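Local structure of inulin fructotransferase (Bacillus sp. snu-7, 2INV) at residues A[274-282]-A[308-316]; A[289-300]-A[327-338]. The protein cleaves inulin by intramolecular fructosyl transfer, as a lyase that probably releases difructose anhydride III from the chain end. All blocks are in the same frame, centred on the assembly; numbering follows the deposited sequence.

Interaction 1 (A[274-282]-A[308-316])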
loop_
_atom_site.group_PDB
_atom_site.type_symbol
_atom_site.label_atom_id
_atom_site.label_comp_id
_atom_site.label_asym_id
_atom_site.label_seq_id
_atom_site.Cartn_x
_atom_site.Cartn_y
_atom_site.Cartn_z
ATOM N N GLY A 274 -11.108 -14.704 -11.161
ATOM C CA GLY A 274 -11.748 -15.915 -10.693
ATOM C C GLY A 274 -12.159 -16.834 -11.826
ATOM O O GLY A 274 -12.187 -16.434 -12.985
ATOM N N PHE A 275 -12.480 -18.077 -11.487
ATOM C CA PHE A 275 -12.916 -19.063 -12.478
ATOM C C PHE A 275 -14.375 -19.409 -12.257
ATOM O O PHE A 275 -14.917 -20.288 -12.924
ATOM C CB PHE A 275 -12.143 -20.380 -12.361
ATOM C CG PHE A 275 -10.664 -20.269 -12.608
ATOM C CD1 PHE A 275 -10.160 -19.472 -13.626
ATOM C CD2 PHE A 275 -9.776 -21.046 -11.867
ATOM C CE1 PHE A 275 -8.791 -19.459 -13.905
ATOM C CE2 PHE A 275 -8.420 -21.041 -12.136
ATOM C CZ PHE A 275 -7.923 -20.250 -13.156
ATOM N N TYR A 276 -15.007 -18.737 -11.305
ATOM C CA TYR A 276 -16.397 -19.026 -11.005
ATOM C C TYR A 276 -17.263 -17.823 -10.711
ATOM O O TYR A 276 -16.781 -16.717 -10.468
ATOM C CB TYR A 276 -16.524 -19.930 -9.770
ATOM C CG TYR A 276 -15.411 -20.912 -9.554
ATOM C CD1 TYR A 276 -15.200 -21.967 -10.441
ATOM C CD2 TYR A 276 -14.591 -20.817 -8.432
ATOM C CE1 TYR A 276 -14.207 -22.904 -10.205
ATOM C CE2 TYR A 276 -13.593 -21.745 -8.193
ATOM C CZ TYR A 276 -13.406 -22.788 -9.082
ATOM O OH TYR A 276 -12.416 -23.716 -8.849
ATOM N N PRO A 277 -18.579 -18.046 -10.748
ATOM C CA PRO A 277 -19.628 -17.067 -10.476
ATOM C C PRO A 277 -19.453 -16.523 -9.056
ATOM O O PRO A 277 -18.906 -17.202 -8.191
ATOM C CB PRO A 277 -20.890 -17.904 -10.618
ATOM C CG PRO A 277 -20.563 -18.752 -11.795
ATOM C CD PRO A 277 -19.109 -19.148 -11.583
ATOM N N GLY A 278 -19.900 -15.291 -8.839
ATOM C CA GLY A 278 -19.806 -14.674 -7.525
ATOM C C GLY A 278 -18.414 -14.458 -6.942
ATOM O O GLY A 278 -18.130 -14.884 -5.821
HETATM N N MSE A 279 -17.552 -13.768 -7.682
HETATM C CA MSE A 279 -16.189 -13.482 -7.228
HETATM C C MSE A 279 -16.224 -12.406 -6.143
HETATM O O MSE A 279 -15.420 -12.418 -5.206
HETATM C CB MSE A 279 -15.326 -13.006 -8.412
HETATM C CG MSE A 279 -14.817 -14.125 -9.293
HETATM SE SE MSE A 279 -14.464 -13.618 -11.119
HETATM C CE MSE A 279 -16.272 -13.444 -11.782
ATOM N N LEU A 280 -17.177 -11.488 -6.279
ATOM C CA LEU A 280 -17.348 -10.377 -5.349
ATOM C C LEU A 280 -18.778 -10.474 -4.821
ATOM O O LEU A 280 -19.734 -10.238 -5.562
ATOM C CB LEU A 280 -17.163 -9.047 -6.095
ATOM C CG LEU A 280 -16.609 -7.942 -4.981
ATOM C CD1 LEU A 280 -15.889 -6.879 -5.781
ATOM C CD2 LEU A 280 -17.802 -7.513 -4.205
ATOM N N ARG A 281 -18.934 -10.807 -3.543
ATOM C CA ARG A 281 -20.271 -10.958 -2.970
ATOM C C ARG A 281 -20.637 -10.050 -1.798
ATOM O O ARG A 281 -19.903 -9.935 -0.819
ATOM C CB ARG A 281 -20.491 -12.408 -2.545
ATOM C CG ARG A 281 -20.287 -13.426 -3.654
ATOM C CD ARG A 281 -20.679 -14.815 -3.175
ATOM N NE ARG A 281 -19.950 -15.867 -3.879
ATOM C CZ ARG A 281 -20.116 -17.167 -3.654
ATOM N NH1 ARG A 281 -20.989 -17.574 -2.744
ATOM N NH2 ARG A 281 -19.412 -18.060 -4.338
ATOM N N LEU A 282 -21.795 -9.411 -1.917
ATOM C CA LEU A 282 -22.330 -8.544 -0.870
ATOM C C LEU A 282 -23.646 -9.195 -0.476
ATOM O O LEU A 282 -24.682 -9.036 -1.122
ATOM C CB LEU A 282 -22.542 -7.114 -1.374
ATOM C CG LEU A 282 -21.582 -6.121 -0.705
ATOM C CD1 LEU A 282 -20.142 -6.520 -0.971
ATOM C CD2 LEU A 282 -21.849 -4.713 -1.216
ATOM N N GLY A 308 -13.022 -28.761 -14.321
ATOM C CA GLY A 308 -14.237 -29.470 -13.988
ATOM C C GLY A 308 -14.771 -29.169 -12.599
ATOM O O GLY A 308 -15.879 -29.587 -12.269
ATOM N N ARG A 309 -14.003 -28.464 -11.772
ATOM C CA ARG A 309 -14.470 -28.151 -10.421
ATOM C C ARG A 309 -15.335 -26.895 -10.450
ATOM O O ARG A 309 -15.317 -26.140 -11.428
ATOM C CB ARG A 309 -13.281 -27.960 -9.471
ATOM C CG ARG A 309 -13.539 -28.450 -8.041
ATOM C CD ARG A 309 -12.887 -29.799 -7.716
ATOM N NE ARG A 309 -11.730 -29.686 -6.828
ATOM C CZ ARG A 309 -11.812 -29.304 -5.554
ATOM N NH1 ARG A 309 -12.997 -28.996 -5.023
ATOM N NH2 ARG A 309 -10.721 -29.239 -4.804
ATOM N N GLY A 310 -16.105 -26.675 -9.388
ATOM C CA GLY A 310 -16.973 -25.512 -9.360
ATOM C C GLY A 310 -17.308 -25.017 -7.969
ATOM O O GLY A 310 -16.771 -25.515 -6.975
ATOM N N ASN A 311 -18.206 -24.037 -7.896
ATOM C CA ASN A 311 -18.615 -23.488 -6.612
ATOM C C ASN A 311 -20.126 -23.614 -6.462
ATOM O O ASN A 311 -20.726 -23.015 -5.573
ATOM C CB ASN A 311 -18.147 -22.024 -6.474
ATOM C CG ASN A 311 -18.872 -21.071 -7.415
ATOM O OD1 ASN A 311 -19.638 -21.494 -8.290
ATOM N ND2 ASN A 311 -18.617 -19.777 -7.249
ATOM N N GLY A 312 -20.726 -24.401 -7.352
ATOM C CA GLY A 312 -22.156 -24.635 -7.300
ATOM C C GLY A 312 -23.041 -23.479 -7.735
ATOM O O GLY A 312 -24.268 -23.568 -7.657
ATOM N N LEU A 313 -22.433 -22.392 -8.190
ATOM C CA LEU A 313 -23.211 -21.250 -8.632
ATOM C C LEU A 313 -23.284 -21.189 -10.147
ATOM O O LEU A 313 -22.356 -21.615 -10.837
ATOM C CB LEU A 313 -22.602 -19.963 -8.088
ATOM C CG LEU A 313 -22.660 -19.816 -6.568
ATOM C CD1 LEU A 313 -22.054 -18.492 -6.150
ATOM C CD2 LEU A 313 -24.109 -19.908 -6.108
ATOM N N ASP A 314 -24.397 -20.683 -10.673
ATOM C CA ASP A 314 -24.515 -20.571 -12.120
ATOM C C ASP A 314 -24.179 -19.146 -12.542
ATOM O O ASP A 314 -23.954 -18.271 -11.697
ATOM C CB ASP A 314 -25.907 -20.998 -12.633
ATOM C CG ASP A 314 -27.044 -20.108 -12.141
ATOM O OD1 ASP A 314 -26.898 -18.867 -12.118
ATOM O OD2 ASP A 314 -28.117 -20.666 -11.804
ATOM N N ASP A 315 -24.109 -18.923 -13.848
ATOM C CA ASP A 315 -23.749 -17.614 -14.381
ATOM C C ASP A 315 -24.799 -16.528 -14.261
ATOM O O ASP A 315 -24.617 -15.427 -14.773
ATOM C CB ASP A 315 -23.323 -17.768 -15.834
ATOM C CG ASP A 315 -21.991 -18.475 -15.964
ATOM O OD1 ASP A 315 -20.943 -17.801 -15.836
ATOM O OD2 ASP A 315 -21.980 -19.708 -16.167
ATOM N N LEU A 316 -25.903 -16.828 -13.593
ATOM C CA LEU A 316 -26.930 -15.815 -13.420
ATOM C C LEU A 316 -26.770 -15.216 -12.017
ATOM O O LEU A 316 -27.390 -14.208 -11.685
ATOM C CB LEU A 316 -28.328 -16.407 -13.635
ATOM C CG LEU A 316 -28.613 -16.772 -15.101
ATOM C CD1 LEU A 316 -29.946 -17.485 -15.222
ATOM C CD2 LEU A 316 -28.618 -15.507 -15.950
HETATM O O HOH W 1 -20.107 -20.869 -3.878
#

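Interaction 2 (A[289-300]-A[327-338])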
loop_
_atom_site.group_PDB
_atom_site.type_symbol
_atom_site.label_atom_id
_atom_site.label_comp_id
_atom_site.label_asym_id
_atom_site.label_seq_id
_atom_site.Cartn_x
_atom_site.Cartn_y
_atom_site.Cartn_z
ATOM N N ASN A 289 -21.740 0.520 0.737
ATOM C CA ASN A 289 -20.362 0.159 0.435
ATOM C C ASN A 289 -19.921 0.640 -0.937
ATOM O O ASN A 289 -20.725 0.748 -1.871
ATOM C CB ASN A 289 -20.187 -1.355 0.538
ATOM C CG ASN A 289 -20.611 -1.888 1.887
ATOM O OD1 ASN A 289 -19.894 -1.749 2.877
ATOM N ND2 ASN A 289 -21.796 -2.485 1.940
ATOM N N LEU A 290 -18.630 0.939 -1.034
ATOM C CA LEU A 290 -18.031 1.421 -2.265
ATOM C C LEU A 290 -17.161 0.356 -2.920
ATOM O O LEU A 290 -16.179 -0.111 -2.332
ATOM C CB LEU A 290 -17.202 2.666 -1.960
ATOM C CG LEU A 290 -16.415 3.333 -3.088
ATOM C CD1 LEU A 290 -17.359 3.871 -4.148
ATOM C CD2 LEU A 290 -15.569 4.455 -2.501
ATOM N N ILE A 291 -17.550 -0.036 -4.130
ATOM C CA ILE A 291 -16.823 -1.037 -4.906
ATOM C C ILE A 291 -16.463 -0.289 -6.173
ATOM O O ILE A 291 -17.287 -0.157 -7.076
ATOM C CB ILE A 291 -17.722 -2.220 -5.260
ATOM C CG1 ILE A 291 -18.502 -2.652 -4.016
ATOM C CG2 ILE A 291 -16.878 -3.370 -5.796
ATOM C CD1 ILE A 291 -17.647 -3.237 -2.937
ATOM N N THR A 292 -15.230 0.191 -6.251
ATOM C CA THR A 292 -14.837 0.974 -7.404
ATOM C C THR A 292 -13.381 0.808 -7.806
ATOM O O THR A 292 -12.551 0.379 -7.004
ATOM C CB THR A 292 -15.121 2.456 -7.105
ATOM O OG1 THR A 292 -15.027 3.231 -8.302
ATOM C CG2 THR A 292 -14.125 2.987 -6.076
ATOM N N ALA A 293 -13.084 1.162 -9.054
ATOM C CA ALA A 293 -11.725 1.085 -9.581
ATOM C C ALA A 293 -11.083 -0.299 -9.453
ATOM O O ALA A 293 -9.883 -0.408 -9.183
ATOM C CB ALA A 293 -10.851 2.120 -8.889
ATOM N N ASN A 294 -11.870 -1.349 -9.665
ATOM C CA ASN A 294 -11.358 -2.715 -9.572
ATOM C C ASN A 294 -11.393 -3.392 -10.935
ATOM O O ASN A 294 -12.270 -3.113 -11.756
ATOM C CB ASN A 294 -12.217 -3.557 -8.621
ATOM C CG ASN A 294 -12.217 -3.029 -7.205
ATOM O OD1 ASN A 294 -11.217 -3.120 -6.488
ATOM N ND2 ASN A 294 -13.343 -2.456 -6.795
ATOM N N HIS A 295 -10.439 -4.282 -11.180
ATOM C CA HIS A 295 -10.437 -5.024 -12.432
ATOM C C HIS A 295 -10.988 -6.392 -12.093
ATOM O O HIS A 295 -10.402 -7.139 -11.308
ATOM C CB HIS A 295 -9.042 -5.177 -13.024
ATOM C CG HIS A 295 -9.048 -5.644 -14.446
ATOM N ND1 HIS A 295 -9.373 -6.933 -14.807
ATOM C CD2 HIS A 295 -8.693 -5.011 -15.588
ATOM C CE1 HIS A 295 -9.209 -7.077 -16.111
ATOM N NE2 HIS A 295 -8.796 -5.925 -16.607
ATOM N N ILE A 296 -12.127 -6.711 -12.690
ATOM C CA ILE A 296 -12.805 -7.967 -12.424
ATOM C C ILE A 296 -12.822 -8.867 -13.651
ATOM O O ILE A 296 -13.550 -8.625 -14.610
ATOM C CB ILE A 296 -14.227 -7.660 -11.938
ATOM C CG1 ILE A 296 -14.137 -6.595 -10.838
ATOM C CG2 ILE A 296 -14.908 -8.915 -11.424
ATOM C CD1 ILE A 296 -15.436 -5.928 -10.495
ATOM N N ARG A 297 -11.997 -9.906 -13.608
ATOM C CA ARG A 297 -11.873 -10.846 -14.706
ATOM C C ARG A 297 -12.353 -12.242 -14.361
ATOM O O ARG A 297 -11.819 -12.913 -13.475
ATOM C CB ARG A 297 -10.419 -10.885 -15.197
ATOM C CG ARG A 297 -9.927 -12.256 -15.655
ATOM C CD ARG A 297 -10.695 -12.756 -16.849
ATOM N NE ARG A 297 -9.811 -13.168 -17.933
ATOM C CZ ARG A 297 -10.134 -13.097 -19.222
ATOM N NH1 ARG A 297 -11.325 -12.629 -19.587
ATOM N NH2 ARG A 297 -9.262 -13.484 -20.148
ATOM N N ARG A 298 -13.373 -12.666 -15.092
ATOM C CA ARG A 298 -13.956 -13.981 -14.920
ATOM C C ARG A 298 -13.574 -14.805 -16.142
ATOM O O ARG A 298 -13.655 -14.314 -17.276
ATOM C CB ARG A 298 -15.477 -13.862 -14.822
ATOM C CG ARG A 298 -16.234 -15.172 -14.979
ATOM C CD ARG A 298 -15.865 -16.156 -13.889
ATOM N NE ARG A 298 -15.842 -17.520 -14.395
ATOM C CZ ARG A 298 -16.917 -18.208 -14.766
ATOM N NH1 ARG A 298 -18.123 -17.667 -14.687
ATOM N NH2 ARG A 298 -16.777 -19.444 -15.224
ATOM N N THR A 299 -13.132 -16.039 -15.920
ATOM C CA THR A 299 -12.768 -16.897 -17.036
ATOM C C THR A 299 -12.863 -18.337 -16.561
ATOM O O THR A 299 -13.321 -18.604 -15.445
ATOM C CB THR A 299 -11.342 -16.587 -17.565
ATOM O OG1 THR A 299 -11.153 -17.221 -18.838
ATOM C CG2 THR A 299 -10.288 -17.083 -16.591
ATOM N N ASN A 300 -12.436 -19.268 -17.401
ATOM C CA ASN A 300 -12.522 -20.675 -17.041
ATOM C C ASN A 300 -11.212 -21.186 -16.448
ATOM O O ASN A 300 -10.121 -20.749 -16.828
ATOM C CB ASN A 300 -12.900 -21.509 -18.267
ATOM C CG ASN A 300 -11.999 -21.245 -19.446
ATOM O OD1 ASN A 300 -11.842 -20.100 -19.879
ATOM N ND2 ASN A 300 -11.413 -22.304 -19.988
ATOM N N ASN A 327 -25.308 0.833 -2.128
ATOM C CA ASN A 327 -23.939 0.497 -2.498
ATOM C C ASN A 327 -23.620 1.138 -3.850
ATOM O O ASN A 327 -24.509 1.279 -4.700
ATOM C CB ASN A 327 -23.776 -1.023 -2.571
ATOM C CG ASN A 327 -24.036 -1.700 -1.236
ATOM O OD1 ASN A 327 -23.278 -1.532 -0.280
ATOM N ND2 ASN A 327 -25.115 -2.470 -1.166
ATOM N N LEU A 328 -22.362 1.534 -4.042
ATOM C CA LEU A 328 -21.944 2.157 -5.293
ATOM C C LEU A 328 -20.890 1.326 -6.021
ATOM O O LEU A 328 -19.706 1.344 -5.660
ATOM C CB LEU A 328 -21.377 3.561 -5.042
ATOM C CG LEU A 328 -20.759 4.257 -6.270
ATOM C CD1 LEU A 328 -21.831 4.501 -7.322
ATOM C CD2 LEU A 328 -20.123 5.569 -5.851
ATOM N N ILE A 329 -21.332 0.607 -7.050
ATOM C CA ILE A 329 -20.443 -0.219 -7.850
ATOM C C ILE A 329 -20.137 0.583 -9.111
ATOM O O ILE A 329 -20.971 0.659 -10.022
ATOM C CB ILE A 329 -21.118 -1.555 -8.231
ATOM C CG1 ILE A 329 -21.632 -2.253 -6.970
ATOM C CG2 ILE A 329 -20.139 -2.452 -8.964
ATOM C CD1 ILE A 329 -23.044 -1.857 -6.574
ATOM N N SER A 330 -18.946 1.175 -9.169
ATOM C CA SER A 330 -18.594 1.994 -10.317
ATOM C C SER A 330 -17.130 1.933 -10.718
ATOM O O SER A 330 -16.294 1.369 -10.011
ATOM C CB SER A 330 -18.961 3.448 -10.019
ATOM O OG SER A 330 -18.296 3.885 -8.841
ATOM N N ASP A 331 -16.843 2.537 -11.865
ATOM C CA ASP A 331 -15.496 2.604 -12.397
ATOM C C ASP A 331 -14.746 1.275 -12.307
ATOM O O ASP A 331 -13.581 1.238 -11.914
ATOM C CB ASP A 331 -14.727 3.698 -11.661
ATOM C CG ASP A 331 -13.419 4.030 -12.322
ATOM O OD1 ASP A 331 -13.390 4.104 -13.567
ATOM O OD2 ASP A 331 -12.423 4.239 -11.601
ATOM N N ASN A 332 -15.427 0.191 -12.675
ATOM C CA ASN A 332 -14.844 -1.156 -12.657
ATOM C C ASN A 332 -14.733 -1.679 -14.091
ATOM O O ASN A 332 -15.539 -1.306 -14.947
ATOM C CB ASN A 332 -15.734 -2.118 -11.859
ATOM C CG ASN A 332 -15.832 -1.752 -10.388
ATOM O OD1 ASN A 332 -14.823 -1.686 -9.683
ATOM N ND2 ASN A 332 -17.056 -1.522 -9.915
ATOM N N LEU A 333 -13.742 -2.532 -14.358
ATOM C CA LEU A 333 -13.586 -3.104 -15.695
ATOM C C LEU A 333 -13.814 -4.613 -15.624
ATOM O O LEU A 333 -13.065 -5.326 -14.959
ATOM C CB LEU A 333 -12.187 -2.805 -16.261
ATOM C CG LEU A 333 -12.000 -2.983 -17.782
ATOM C CD1 LEU A 333 -10.615 -2.503 -18.193
ATOM C CD2 LEU A 333 -12.198 -4.435 -18.189
ATOM N N PHE A 334 -14.857 -5.084 -16.305
ATOM C CA PHE A 334 -15.186 -6.505 -16.322
ATOM C C PHE A 334 -14.720 -7.192 -17.606
ATOM O O PHE A 334 -15.172 -6.854 -18.699
ATOM C CB PHE A 334 -16.699 -6.721 -16.189
ATOM C CG PHE A 334 -17.279 -6.266 -14.877
ATOM C CD1 PHE A 334 -17.463 -4.912 -14.614
ATOM C CD2 PHE A 334 -17.664 -7.192 -13.915
ATOM C CE1 PHE A 334 -18.024 -4.483 -13.418
ATOM C CE2 PHE A 334 -18.227 -6.775 -12.708
ATOM C CZ PHE A 334 -18.407 -5.424 -12.461
ATOM N N ALA A 335 -13.833 -8.172 -17.464
ATOM C CA ALA A 335 -13.320 -8.932 -18.603
ATOM C C ALA A 335 -13.792 -10.367 -18.410
ATOM O O ALA A 335 -13.263 -11.106 -17.582
ATOM C CB ALA A 335 -11.801 -8.875 -18.635
ATOM N N TYR A 336 -14.797 -10.754 -19.182
ATOM C CA TYR A 336 -15.377 -12.083 -19.073
ATOM C C TYR A 336 -15.137 -12.950 -20.306
ATOM O O TYR A 336 -15.600 -12.643 -21.412
ATOM C CB TYR A 336 -16.874 -11.931 -18.776
ATOM C CG TYR A 336 -17.646 -13.210 -18.607
ATOM C CD1 TYR A 336 -17.974 -13.996 -19.710
ATOM C CD2 TYR A 336 -18.078 -13.625 -17.348
ATOM C CE1 TYR A 336 -18.715 -15.162 -19.569
ATOM C CE2 TYR A 336 -18.824 -14.793 -17.195
ATOM C CZ TYR A 336 -19.138 -15.553 -18.307
ATOM O OH TYR A 336 -19.876 -16.705 -18.171
ATOM N N ASN A 337 -14.397 -14.039 -20.105
ATOM C CA ASN A 337 -14.079 -14.974 -21.183
ATOM C C ASN A 337 -14.383 -16.395 -20.712
ATOM O O ASN A 337 -13.588 -17.016 -19.994
ATOM C CB ASN A 337 -12.600 -14.872 -21.557
ATOM C CG ASN A 337 -12.282 -15.565 -22.853
ATOM O OD1 ASN A 337 -11.131 -15.604 -23.279
ATOM N ND2 ASN A 337 -13.303 -16.091 -23.505
ATOM N N VAL A 338 -15.543 -16.901 -21.113
ATOM C CA VAL A 338 -15.963 -18.229 -20.716
ATOM C C VAL A 338 -16.650 -18.963 -21.867
ATOM O O VAL A 338 -17.522 -18.418 -22.541
ATOM C CB VAL A 338 -16.927 -18.152 -19.509
ATOM C CG1 VAL A 338 -17.431 -19.547 -19.138
ATOM C CG2 VAL A 338 -16.220 -17.522 -18.325
HETATM O O HOH W 2 -9.787 -13.255 -23.086
#

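Interaction 1 (A[274-282]-A[308-316])
Asn311 and Tyr276 slide past one another in opposite directions, the amide plane turned 38° from the phenol ring, so that Asn311 ND2 comes to 3.3 Å from Tyr276 CB. Beyond it the same ND2 donates to Pro277 O at 2.8 Å, a bent bond with Pro277 O in the plane of the amide; a second acceptor, Arg254 O, shares this nitrogen. The other end of the amide is used within its own loop: Asn311 OD1 takes the N-H of Leu313 from above its carbonyl plane, closing an Asx turn. Both segments form turns at the edge of the right-handed parallel beta-helix: 274-282 rounds a corner into strand 280-283, whereas the loop 308-316 is part of the long excursion after strand 285-299. Phe275, beside Tyr276, lines the glycan pocket and touches a bound fructose. An aspartate in place of Asn311 has no N-H to give, and its carboxylate would probably be repelled by Pro277 O and Arg254 O. Leu313 packs CB to CB on Pro277 at 3.7 Å, while its CD1 lies over one face of the Arg281 guanidinium, offset toward the rim. Extended from CG to NE (chi2 -174°), Arg281 brings its guanidinium there, and a nearly straight bond from Arg281 NE to a lone pair of Gly278 O (2.8 Å), in the guanidinium plane, fixes its turn; Arg281 NH2 reaches Arg254 O and a water bridging to Asn311 O.

Interaction 2 (A[289-300]-A[327-338])
With CG anti to the carbonyl carbon in both Asn289 (chi1 -56°) and Asn327 (chi1 -62°), the two amides lie side by side and nearly coplanar, and Asn327 OD1 accepts from both Asn289 N and Asn289 ND2, each at 2.8 Å; Asn289 OD1 accepts from Cys265 N. Asn294 and Asn332 repeat the pattern five residues on: Asn332 OD1 accepts from Asn294 N at 3.0 Å, with only a weak bond from Asn294 ND2, whose main acceptor is Val267 O on the preceding coil, while Asn332 ND2 reaches back to Ile291 O. These are asparagine ladders on successive coils of a parallel beta-helix, continued by Asn366 beyond Asn332; strands 295-299 and 332-337 run 10° from parallel, in register. On the face bearing Ile296, its CD1 sits over the Phe334 ring in a CH-pi contact, 4.0 Å from the centroid. Arg298 CG lies 3.4 Å from Tyr336 CD2, and Val338 CG2 covers the centre of the Arg298 guanidinium, whose NH1 forms a salt bridge with Asp315. On the other face, Arg297 NH1 bonds to Ala335 O from above its carbonyl plane, opposite Arg298 N. There His295 NE2 bonds Glu288 O of the second subunit; before the corner, Thr292 OG1 bonds Asp331 of the third subunit.

Overall arrangement
Along the chain, 274-282 comes first and leads through strand 280-283 into 289-300; 308-316 follows in the excursion after strand 285-299, and 327-338 lies on the next coil. The segments therefore alternate: interaction 1 closes a loop that contains 289-300, interaction 2 closes one that contains 308-316, and the two loops cross. Interaction 2 joins successive coils of the beta-helix, whereas interaction 1 fastens the excursion loop against the preceding corner. They meet directly: Asp315 OD1 probably hydrogen-bonds Tyr336 OH at 2.8 Å, Gly274 N probably bonds Arg297 O, and Met279 packs on Arg298. The centres of interactions 1 and 2 lie about 14 Å apart.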